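Local atomic coordinates of putative HpcE protein (Mycolicibacterium smegmatis, PDB entry 6V77), a protein that is of undemonstrated function but belongs to the fumarylacetoacetate hydrolase (FAH) fold family and holds a zinc ion in a carboxylate site. Residues 80-85 and 243-248. Numbering follows the deposited sequence.
Sequences DDHATE and SGVGMG. With SO4 (sulfate ion), chain O.
Glu85 lays its carboxylate over the backbone at Ser243 to Val245, where two successive N-H groups meet it, tying helix 80-85 to the loop between strands 236-238 and 260-265 of the FAH-family domain. Gly244 N points almost straight (170°) at the syn lone pair of Glu85 OE1, 2.9 Å away. Val245 N reaches Glu85 OE2 from above the carboxylate plane in a longer bond of 3.3 Å. The chain gets there by setting CG in the crowded position between backbone N and carbonyl carbon (chi1 83°) and then running extended, a reach that suits glutamate. Gly248, lacking a side chain, lets its CA come within 4.0 Å of Glu85 CB; Gly244 has a positive phi that suits glycine. A water donates to both Glu85 OE1 and Val245 O, closing a bridge back to the loop.

His82 ND1 donates a 2.7 Å hydrogen bond to the anti lone pair of Glu85 OE2, which lies in the ring plane, so the ring's rotation is fixed. Val245 CG1 approaches His82 CE1 obliquely at 3.6 Å while CG2 lies at the ring edge, leaving the N-H donors to polar partners. His82 NE2 donates to O1 of a sulfate (2.6 Å), probably from the crystallisation liquor; Lys171, Arg156 and Gln159 also hold it. The His82 side chain, about 6 Å from the zinc ion, touches its ligand Glu121. Carboxylate at ND1 and anion at NE2 probably favour a protonated, cationic imidazole.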
loop_
_atom_site.group_PDB
_atom_site.type_symbol
_atom_site.label_atom_id
_atom_site.label_comp_id
_atom_site.label_asym_id
_atom_site.label_seq_id
_atom_site.Cartn_x
_atom_site.Cartn_y
_atom_site.Cartn_z
ATOM N N ASP B 80 15.627 11.171 -16.903
ATOM C CA ASP B 80 16.039 12.568 -16.792
ATOM C C ASP B 80 15.115 13.486 -17.576
ATOM O O ASP B 80 14.760 14.571 -17.101
ATOM C CB ASP B 80 17.474 12.763 -17.271
ATOM C CG ASP B 80 18.005 14.151 -16.935
ATOM O OD1 ASP B 80 17.756 14.619 -15.797
ATOM O OD2 ASP B 80 18.661 14.777 -17.798
ATOM N N ASP B 81 14.719 13.075 -18.778
ATOM C CA ASP B 81 13.909 13.960 -19.603
ATOM C C ASP B 81 12.494 14.100 -19.054
ATOM O O ASP B 81 11.849 15.126 -19.281
ATOM C CB ASP B 81 13.905 13.453 -21.040
ATOM C CG ASP B 81 15.290 13.479 -21.656
ATOM O OD1 ASP B 81 16.158 14.219 -21.135
ATOM O OD2 ASP B 81 15.509 12.758 -22.652
ATOM N N HIS B 82 11.997 13.102 -18.306
ATOM C CA HIS B 82 10.712 13.291 -17.644
ATOM C C HIS B 82 10.854 14.218 -16.441
ATOM O O HIS B 82 9.966 15.035 -16.176
ATOM C CB HIS B 82 10.103 11.957 -17.210
ATOM C CG HIS B 82 8.830 12.118 -16.432
ATOM N ND1 HIS B 82 7.724 12.761 -16.951
ATOM C CD2 HIS B 82 8.501 11.763 -15.164
ATOM C CE1 HIS B 82 6.761 12.775 -16.046
ATOM N NE2 HIS B 82 7.204 12.175 -14.954
ATOM N N ALA B 83 11.962 14.108 -15.699
ATOM C CA ALA B 83 12.244 15.076 -14.641
ATOM C C ALA B 83 12.234 16.506 -15.180
ATOM O O ALA B 83 11.603 17.401 -14.596
ATOM C CB ALA B 83 13.589 14.758 -13.989
ATOM N N THR B 84 12.910 16.736 -16.310
ATOM C CA THR B 84 12.965 18.080 -16.881
ATOM C C THR B 84 11.571 18.604 -17.207
ATOM O O THR B 84 11.265 19.774 -16.958
ATOM C CB THR B 84 13.819 18.093 -18.155
ATOM O OG1 THR B 84 15.087 17.472 -17.905
ATOM C CG2 THR B 84 14.038 19.513 -18.622
ATOM N N GLU B 85 10.723 17.759 -17.789
ATOM C CA GLU B 85 9.415 18.211 -18.248
ATOM C C GLU B 85 8.407 18.369 -17.112
ATOM O O GLU B 85 7.368 19.016 -17.305
ATOM C CB GLU B 85 8.880 17.244 -19.317
ATOM C CG GLU B 85 8.193 16.011 -18.763
ATOM C CD GLU B 85 7.890 14.965 -19.815
ATOM O OE1 GLU B 85 7.999 15.255 -21.025
ATOM O OE2 GLU B 85 7.533 13.839 -19.415
ATOM N N SER B 243 10.005 10.551 -20.739
ATOM C CA SER B 243 9.416 11.836 -21.106
ATOM C C SER B 243 8.268 11.648 -22.100
ATOM O O SER B 243 8.027 10.558 -22.636
ATOM C CB SER B 243 10.475 12.758 -21.691
ATOM O OG SER B 243 10.855 12.312 -22.981
ATOM N N GLY B 244 7.555 12.743 -22.359
ATOM C CA GLY B 244 6.416 12.720 -23.252
ATOM C C GLY B 244 5.068 12.747 -22.562
ATOM O O GLY B 244 4.036 12.707 -23.255
ATOM N N VAL B 245 5.023 12.835 -21.232
ATOM C CA VAL B 245 3.710 12.881 -20.595
ATOM C C VAL B 245 2.991 14.171 -20.993
ATOM O O VAL B 245 3.601 15.163 -21.418
ATOM C CB VAL B 245 3.804 12.743 -19.065
ATOM C CG1 VAL B 245 4.682 11.561 -18.697
ATOM C CG2 VAL B 245 4.283 14.044 -18.408
ATOM N N GLY B 246 1.661 14.149 -20.871
ATOM C CA GLY B 246 0.865 15.278 -21.325
ATOM C C GLY B 246 1.110 16.552 -20.544
ATOM O O GLY B 246 1.066 17.646 -21.109
ATOM N N MET B 247 1.387 16.439 -19.237
ATOM C CA MET B 247 1.591 17.671 -18.480
ATOM C C MET B 247 2.902 18.366 -18.845
ATOM O O MET B 247 3.094 19.525 -18.462
ATOM C CB MET B 247 1.541 17.386 -16.966
ATOM C CG MET B 247 2.734 16.638 -16.459
ATOM S SD MET B 247 2.781 16.728 -14.656
ATOM C CE MET B 247 4.170 15.632 -14.292
ATOM N N GLY B 248 3.794 17.691 -19.578
ATOM C CA GLY B 248 5.043 18.270 -20.032
ATOM C C GLY B 248 4.998 18.917 -21.402
ATOM O O GLY B 248 5.986 19.537 -21.819
HETATM S S SO4 O . 5.392 11.326 -11.705
HETATM O O1 SO4 O . 6.140 12.179 -12.622
HETATM O O2 SO4 O . 3.952 11.571 -11.810
HETATM O O3 SO4 O . 5.636 9.912 -12.001
HETATM O O4 SO4 O . 5.852 11.576 -10.340
HETATM O O HOH W 1 5.936 15.981 -22.665
#